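PDB 3U52: phenol hydroxylase component phO from Pseudomonas stutzeri, which probably serves as the small subunit of a multicomponent phenol hydroxylase, a bacterial diiron enzyme family that oxidises phenol to catechol. Local coordinates for residues V28-H33 against A71-A76; I57-T62 against P66-A71; T86-A89 against E95-I98. All coordinates share one frame; numbering follows the deposited sequence.

Overall arrangement
The chain enters the sheet through strand 24-29, and contact 1 begins at its end, at residues 28-33. After strand 40-44 and helix 50-62 the chain comes back, and residues 71-76 close a long loop on W30. Contact 2 is nested inside this loop. It is a short closure, in which residues 66-71 fold back on the later part of the helix, and it shares A71 with contact 1. Contact 3 follows in series, between two pieces of the connection from strand 83-85 to strand 102-107. Contacts 1 and 2 pack on each other through F73 and K59. Contact 3 reaches contact 1 through L74, packed on P87 and A89, but does not touch contact 2.

Contact 1. Residues V28-H33 against A71-A76; sequences VYWPDH and ADFLNA
W30 and F73 meet in a T-shaped (edge-to-face) pair, with the edge of F73 turned to one face of the indole. The six-membered ring of W30 and the F73 ring have centroids 5.1 Å apart, and their planes stand at 77°. From CB, which points to the 71-76 loop, the W30 side chain runs with CG anti to the backbone N (chi1 -172°). This lays the indole across the end of F73. W30 CD2 is the first atom at the contact, 4.0 Å from F73 CE1. NE1 also passes that atom, but its hydrogen bond goes to T108 OG1. W30 CE2 makes the closest approach, 3.7 Å to F73 CE1. Further out, W30 CZ2 lies 3.9 Å from F73 CZ, and CH2 ends beside the same atom. The strand order and the single packed helix are those of a beta-grasp (ubiquitin-like) fold, and W30 begins a type II turn after its strand 24-29. H33, the last residue of that turn, lies over the opposite face of the indole. Its ring is held by hydrogen bonds from H33 ND1 to P31 O, 2.8 Å, and from NE2 to D67 OD2. A71 CB rests on a face of F73.

Contact 2. Residues I57-T62 against P66-A71; sequences ILKPAT and PDSAKA
K59 and T62 project from the later part of helix 50-62 and meet S68, with A71 beside it, in the segment that follows. This is the helix of the beta-grasp fold, and the contact fastens the chain leaving it back onto its last turns. K59 comes first in sequence. Its CB leaves to one side, and bends at chi2, chi3 and chi4 bring NZ round to residues 66-71. NZ donates a hydrogen bond to the carbonyl of S68, with K59 NZ to S68 O at 2.9 Å. The donor sits above the carbonyl plane, 40° out of it. S68 O takes a second bond, from A71 N at 3.2 Å, and the two donors reach it from opposite faces of that plane. The carbon before the ammonium also lies close, with K59 CE 3.5 Å from A71 O. F73 packs against the same lysine and against T62.

At P60 the helix is kinked, since the proline N has no bond to the turn before. A61 packs on F40 of strand 40-44.

T62 then makes the second link. Its OG1 is set between the backbone N and the carbonyl carbon (chi1 63°), which places the hydroxyl facing S68. The S68 side chain comes to meet it, with OG anti to the backbone N (chi1 -169°). The two hydroxyls share a hydrogen bond, and either could be the donor. Both residues are buried, and the bond gives each hydroxyl a polar partner. T62 OG1 and S68 OG are 2.8 Å apart, while S68 CB rests 3.1 Å from T62 O.

Contact 3. Residues T86-A89 against E95-I98; sequences TPKA and EQGI
Q96 reaches across to the backbone of P87 and K88, and nearly everything in this contact passes through its side chain. Polar approaches come first. The flat amide end of Q96 lies against the peptide backbone of K88. As modelled, K88 N is 2.9 Å from Q96 NE2, and K88 O is 3.2 Å from Q96 OE1. These pairings set nitrogen against nitrogen and oxygen against oxygen, so the amide is probably turned over in the model. With its ends exchanged, it might bond to both backbone groups of K88, but the bonds remain unproven. P87 CA lies 3.6 Å from the Q96 atom modelled as NE2. The torsions explain the reach: a chi1 of 53° swings CG of Q96 over its own backbone, and the straight chain beyond carries the amide to K88.

Apolar contacts follow. The K88 side chain leaves toward Q96 and then bends away, and the K88 and Q96 side chains run alongside each other, pointing opposite ways. K88 CD comes 4.0 Å from Q96 CB. P87, Q96 and I98 all touch F50 of helix 50-62.

Backbone shape also matters. G97 has a positive phi (91°), which glycine adopts easily. I98 is buried against L80 and F85, and its carbonyl accepts a hydrogen bond from Q24 NE2. A89 is tied to S51 near the start of the helix.

Both segments belong to the connection that leaves strand 83-85, outermost in this chain's sheet, bypasses strand 77-80 and returns in central strand 102-107. Such a crossover from the fourth strand to a central fifth strand belongs to the beta-grasp (ubiquitin-like) fold.

Contact 1. Residues V28-H33 against A71-A76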
# COMPACT_ATOMS: atom_id res chain seq x y z
N VAL E 28 54.36 -7.91 9.29
CA VAL E 28 55.09 -9.07 8.84
C VAL E 28 54.31 -9.83 7.78
O VAL E 28 53.15 -10.21 8.01
CB VAL E 28 55.44 -10.02 10.02
CG1 VAL E 28 56.24 -11.28 9.48
CG2 VAL E 28 56.23 -9.26 11.18
N TYR E 29 54.94 -10.07 6.62
CA TYR E 29 54.37 -10.88 5.54
C TYR E 29 55.09 -12.24 5.36
O TYR E 29 56.29 -12.28 5.13
CB TYR E 29 54.39 -10.06 4.27
CG TYR E 29 53.90 -10.70 2.99
CD1 TYR E 29 54.48 -10.35 1.76
CD2 TYR E 29 52.86 -11.63 2.97
CE1 TYR E 29 54.04 -10.91 0.55
CE2 TYR E 29 52.42 -12.22 1.76
CZ TYR E 29 53.01 -11.86 0.57
OH TYR E 29 52.58 -12.42 -0.62
N TRP E 30 54.30 -13.33 5.43
CA TRP E 30 54.76 -14.70 5.24
C TRP E 30 54.19 -15.21 3.89
O TRP E 30 53.07 -15.66 3.84
CB TRP E 30 54.26 -15.59 6.38
CG TRP E 30 54.82 -17.00 6.39
CD1 TRP E 30 55.95 -17.43 5.77
CD2 TRP E 30 54.30 -18.11 7.11
NE1 TRP E 30 56.16 -18.76 6.04
CE2 TRP E 30 55.19 -19.20 6.89
CE3 TRP E 30 53.20 -18.30 7.95
CZ2 TRP E 30 55.00 -20.47 7.48
CZ3 TRP E 30 52.99 -19.57 8.51
CH2 TRP E 30 53.87 -20.64 8.27
N PRO E 31 54.94 -15.04 2.77
CA PRO E 31 54.31 -15.47 1.51
C PRO E 31 53.93 -16.93 1.45
O PRO E 31 54.56 -17.75 2.10
CB PRO E 31 55.39 -15.14 0.46
CG PRO E 31 56.23 -14.08 1.09
CD PRO E 31 56.25 -14.39 2.55
N ASP E 32 52.91 -17.23 0.64
CA ASP E 32 52.36 -18.59 0.41
C ASP E 32 51.62 -19.15 1.60
O ASP E 32 51.51 -20.38 1.72
CB ASP E 32 53.46 -19.55 -0.07
CG ASP E 32 54.00 -19.14 -1.42
OD1 ASP E 32 53.18 -18.86 -2.34
OD2 ASP E 32 55.24 -19.08 -1.54
N HIS E 33 51.11 -18.27 2.46
CA HIS E 33 50.37 -18.67 3.65
C HIS E 33 49.09 -17.85 3.82
O HIS E 33 48.86 -17.21 4.86
CB HIS E 33 51.29 -18.66 4.89
CG HIS E 33 52.35 -19.72 4.79
ND1 HIS E 33 53.46 -19.56 3.98
CD2 HIS E 33 52.39 -20.99 5.25
CE1 HIS E 33 54.17 -20.69 3.99
NE2 HIS E 33 53.55 -21.56 4.76
N ALA E 71 58.51 -24.48 10.86
CA ALA E 71 59.23 -23.30 10.34
C ALA E 71 60.31 -22.84 11.30
O ALA E 71 60.05 -22.69 12.51
CB ALA E 71 58.24 -22.15 10.13
N ASP E 72 61.52 -22.59 10.78
CA ASP E 72 62.56 -21.88 11.55
C ASP E 72 62.63 -20.46 11.00
O ASP E 72 63.46 -20.19 10.11
CB ASP E 72 63.94 -22.56 11.40
CG ASP E 72 65.00 -22.08 12.46
OD1 ASP E 72 64.85 -21.05 13.18
OD2 ASP E 72 66.04 -22.78 12.55
N PHE E 73 61.75 -19.57 11.48
CA PHE E 73 61.73 -18.18 10.99
C PHE E 73 63.06 -17.61 11.48
O PHE E 73 63.48 -17.97 12.54
CB PHE E 73 60.57 -17.40 11.64
CG PHE E 73 59.19 -17.92 11.28
CD1 PHE E 73 58.68 -17.80 9.99
CD2 PHE E 73 58.38 -18.50 12.25
CE1 PHE E 73 57.37 -18.28 9.67
CE2 PHE E 73 57.08 -18.99 11.93
CZ PHE E 73 56.59 -18.87 10.63
N LEU E 74 63.78 -16.74 10.80
CA LEU E 74 65.10 -16.38 11.48
C LEU E 74 66.22 -16.93 10.66
O LEU E 74 67.02 -16.16 10.12
CB LEU E 74 65.20 -16.97 12.93
CG LEU E 74 66.01 -16.47 14.18
CD1 LEU E 74 67.25 -17.26 14.44
CD2 LEU E 74 66.34 -14.98 14.23
N ASN E 75 66.26 -18.25 10.53
CA ASN E 75 67.14 -18.86 9.55
C ASN E 75 66.46 -18.98 8.20
O ASN E 75 67.08 -19.44 7.25
CB ASN E 75 67.69 -20.21 10.02
CG ASN E 75 68.42 -20.11 11.37
OD1 ASN E 75 69.31 -19.28 11.57
ND2 ASN E 75 68.01 -20.95 12.32
N ALA E 76 65.21 -18.51 8.10
CA ALA E 76 64.50 -18.36 6.82
C ALA E 76 65.07 -17.19 6.01
O ALA E 76 66.02 -16.54 6.44
CB ALA E 76 62.97 -18.18 7.07

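Contact 2. Residues I57-T62 against P66-A71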
# COMPACT_ATOMS: atom_id res chain seq x y z
N ILE E 57 56.14 -13.43 19.49
CA ILE E 57 55.08 -12.83 18.67
C ILE E 57 54.81 -13.57 17.37
O ILE E 57 53.67 -14.00 17.15
CB ILE E 57 55.31 -11.34 18.40
CG1 ILE E 57 55.52 -10.60 19.72
CG2 ILE E 57 54.11 -10.72 17.67
CD1 ILE E 57 56.01 -9.23 19.57
N LEU E 58 55.83 -13.76 16.54
CA LEU E 58 55.61 -14.38 15.23
C LEU E 58 55.15 -15.85 15.28
O LEU E 58 54.20 -16.26 14.61
CB LEU E 58 56.85 -14.18 14.35
CG LEU E 58 56.66 -14.34 12.85
CD1 LEU E 58 55.54 -13.36 12.36
CD2 LEU E 58 57.99 -14.13 12.10
N LYS E 59 55.79 -16.65 16.11
CA LYS E 59 55.39 -18.05 16.29
C LYS E 59 53.92 -18.25 16.78
O LYS E 59 53.17 -19.02 16.20
CB LYS E 59 56.40 -18.73 17.22
CG LYS E 59 56.92 -20.05 16.73
CD LYS E 59 57.73 -19.91 15.45
CE LYS E 59 57.57 -21.14 14.52
NZ LYS E 59 57.48 -22.50 15.17
N PRO E 60 53.51 -17.59 17.90
CA PRO E 60 52.08 -17.57 18.28
C PRO E 60 51.09 -17.07 17.23
O PRO E 60 50.06 -17.67 17.05
CB PRO E 60 52.07 -16.62 19.47
CG PRO E 60 53.40 -16.84 20.09
CD PRO E 60 54.33 -16.90 18.90
N ALA E 61 51.42 -15.98 16.55
CA ALA E 61 50.57 -15.41 15.48
C ALA E 61 50.31 -16.42 14.34
O ALA E 61 49.22 -16.43 13.72
CB ALA E 61 51.23 -14.12 14.93
N THR E 62 51.27 -17.30 14.07
CA THR E 62 51.16 -18.17 12.89
C THR E 62 50.74 -19.59 13.24
O THR E 62 50.63 -20.44 12.35
CB THR E 62 52.48 -18.25 12.07
OG1 THR E 62 53.52 -18.81 12.87
CG2 THR E 62 52.94 -16.89 11.57
N PRO E 66 49.27 -25.24 9.59
CA PRO E 66 50.07 -26.48 9.64
C PRO E 66 51.58 -26.34 9.45
O PRO E 66 52.32 -27.04 10.12
CB PRO E 66 49.50 -27.30 8.49
CG PRO E 66 48.10 -26.92 8.48
CD PRO E 66 48.11 -25.43 8.70
N ASP E 67 52.03 -25.45 8.57
CA ASP E 67 53.48 -25.19 8.41
C ASP E 67 54.21 -24.52 9.61
O ASP E 67 55.45 -24.54 9.66
CB ASP E 67 53.74 -24.30 7.20
CG ASP E 67 53.50 -24.98 5.89
OD1 ASP E 67 53.19 -26.19 5.87
OD2 ASP E 67 53.62 -24.28 4.86
N SER E 68 53.46 -23.90 10.53
CA SER E 68 54.06 -23.09 11.60
C SER E 68 55.04 -23.91 12.46
O SER E 68 56.16 -23.45 12.75
CB SER E 68 52.97 -22.54 12.51
OG SER E 68 53.50 -21.56 13.40
N ALA E 69 54.61 -25.10 12.86
CA ALA E 69 55.41 -25.95 13.74
C ALA E 69 56.73 -26.40 13.08
O ALA E 69 57.72 -26.65 13.77
CB ALA E 69 54.58 -27.15 14.20
N LYS E 70 56.75 -26.45 11.74
CA LYS E 70 57.94 -26.87 10.99
C LYS E 70 58.92 -25.73 10.64
O LYS E 70 60.02 -25.98 10.17
CB LYS E 70 57.53 -27.62 9.71
CG LYS E 70 56.33 -28.58 9.87
CD LYS E 70 55.97 -29.25 8.56
CE LYS E 70 54.70 -30.10 8.70
NZ LYS E 70 54.24 -30.64 7.37
N ALA E 71 58.51 -24.48 10.86
CA ALA E 71 59.23 -23.30 10.34
C ALA E 71 60.31 -22.84 11.30
O ALA E 71 60.05 -22.69 12.51
CB ALA E 71 58.24 -22.15 10.13

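Contact 3. Residues T86-A89 against E95-I98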
# COMPACT_ATOMS: atom_id res chain seq x y z
N THR E 86 69.55 -9.56 6.70
CA THR E 86 70.00 -10.63 7.58
C THR E 86 69.89 -10.26 9.07
O THR E 86 70.60 -9.37 9.57
CB THR E 86 71.30 -11.41 7.09
OG1 THR E 86 72.20 -11.59 8.19
CG2 THR E 86 72.02 -10.72 5.92
N PRO E 87 68.92 -10.89 9.76
CA PRO E 87 68.63 -10.57 11.13
C PRO E 87 69.78 -10.96 12.05
O PRO E 87 70.45 -11.97 11.81
CB PRO E 87 67.42 -11.44 11.44
CG PRO E 87 67.42 -12.53 10.42
CD PRO E 87 68.03 -11.94 9.21
N LYS E 88 69.96 -10.17 13.11
CA LYS E 88 70.82 -10.50 14.25
C LYS E 88 69.94 -10.90 15.43
O LYS E 88 69.25 -10.07 16.02
CB LYS E 88 71.66 -9.28 14.63
CG LYS E 88 72.53 -8.76 13.50
CD LYS E 88 72.35 -7.24 13.29
CE LYS E 88 73.71 -6.48 13.21
NZ LYS E 88 74.65 -6.95 12.13
N ALA E 89 69.94 -12.18 15.76
CA ALA E 89 69.04 -12.70 16.77
C ALA E 89 69.06 -11.95 18.12
O ALA E 89 68.03 -11.66 18.69
CB ALA E 89 69.30 -14.18 16.99
N GLU E 95 68.18 -1.20 16.79
CA GLU E 95 69.61 -1.16 16.38
C GLU E 95 69.90 -1.80 15.02
O GLU E 95 70.85 -1.40 14.34
CB GLU E 95 70.55 -1.68 17.48
CG GLU E 95 70.26 -3.03 18.02
CD GLU E 95 71.30 -3.51 19.03
OE1 GLU E 95 70.95 -3.67 20.24
OE2 GLU E 95 72.46 -3.73 18.62
N GLN E 96 69.07 -2.74 14.59
CA GLN E 96 69.22 -3.27 13.24
C GLN E 96 68.39 -2.58 12.14
O GLN E 96 68.37 -3.03 11.01
CB GLN E 96 69.14 -4.80 13.22
CG GLN E 96 67.93 -5.39 13.87
CD GLN E 96 68.13 -6.84 14.20
OE1 GLN E 96 67.86 -7.27 15.31
NE2 GLN E 96 68.59 -7.61 13.23
N GLY E 97 67.76 -1.45 12.46
CA GLY E 97 67.11 -0.64 11.41
C GLY E 97 65.65 -0.98 11.14
O GLY E 97 65.06 -0.55 10.14
N ILE E 98 65.05 -1.77 12.03
CA ILE E 98 63.62 -2.11 11.92
C ILE E 98 62.85 -0.97 12.61
O ILE E 98 62.73 -0.95 13.83
CB ILE E 98 63.34 -3.51 12.50
CG1 ILE E 98 64.09 -4.57 11.67
CG2 ILE E 98 61.83 -3.85 12.51
CD1 ILE E 98 64.22 -5.88 12.41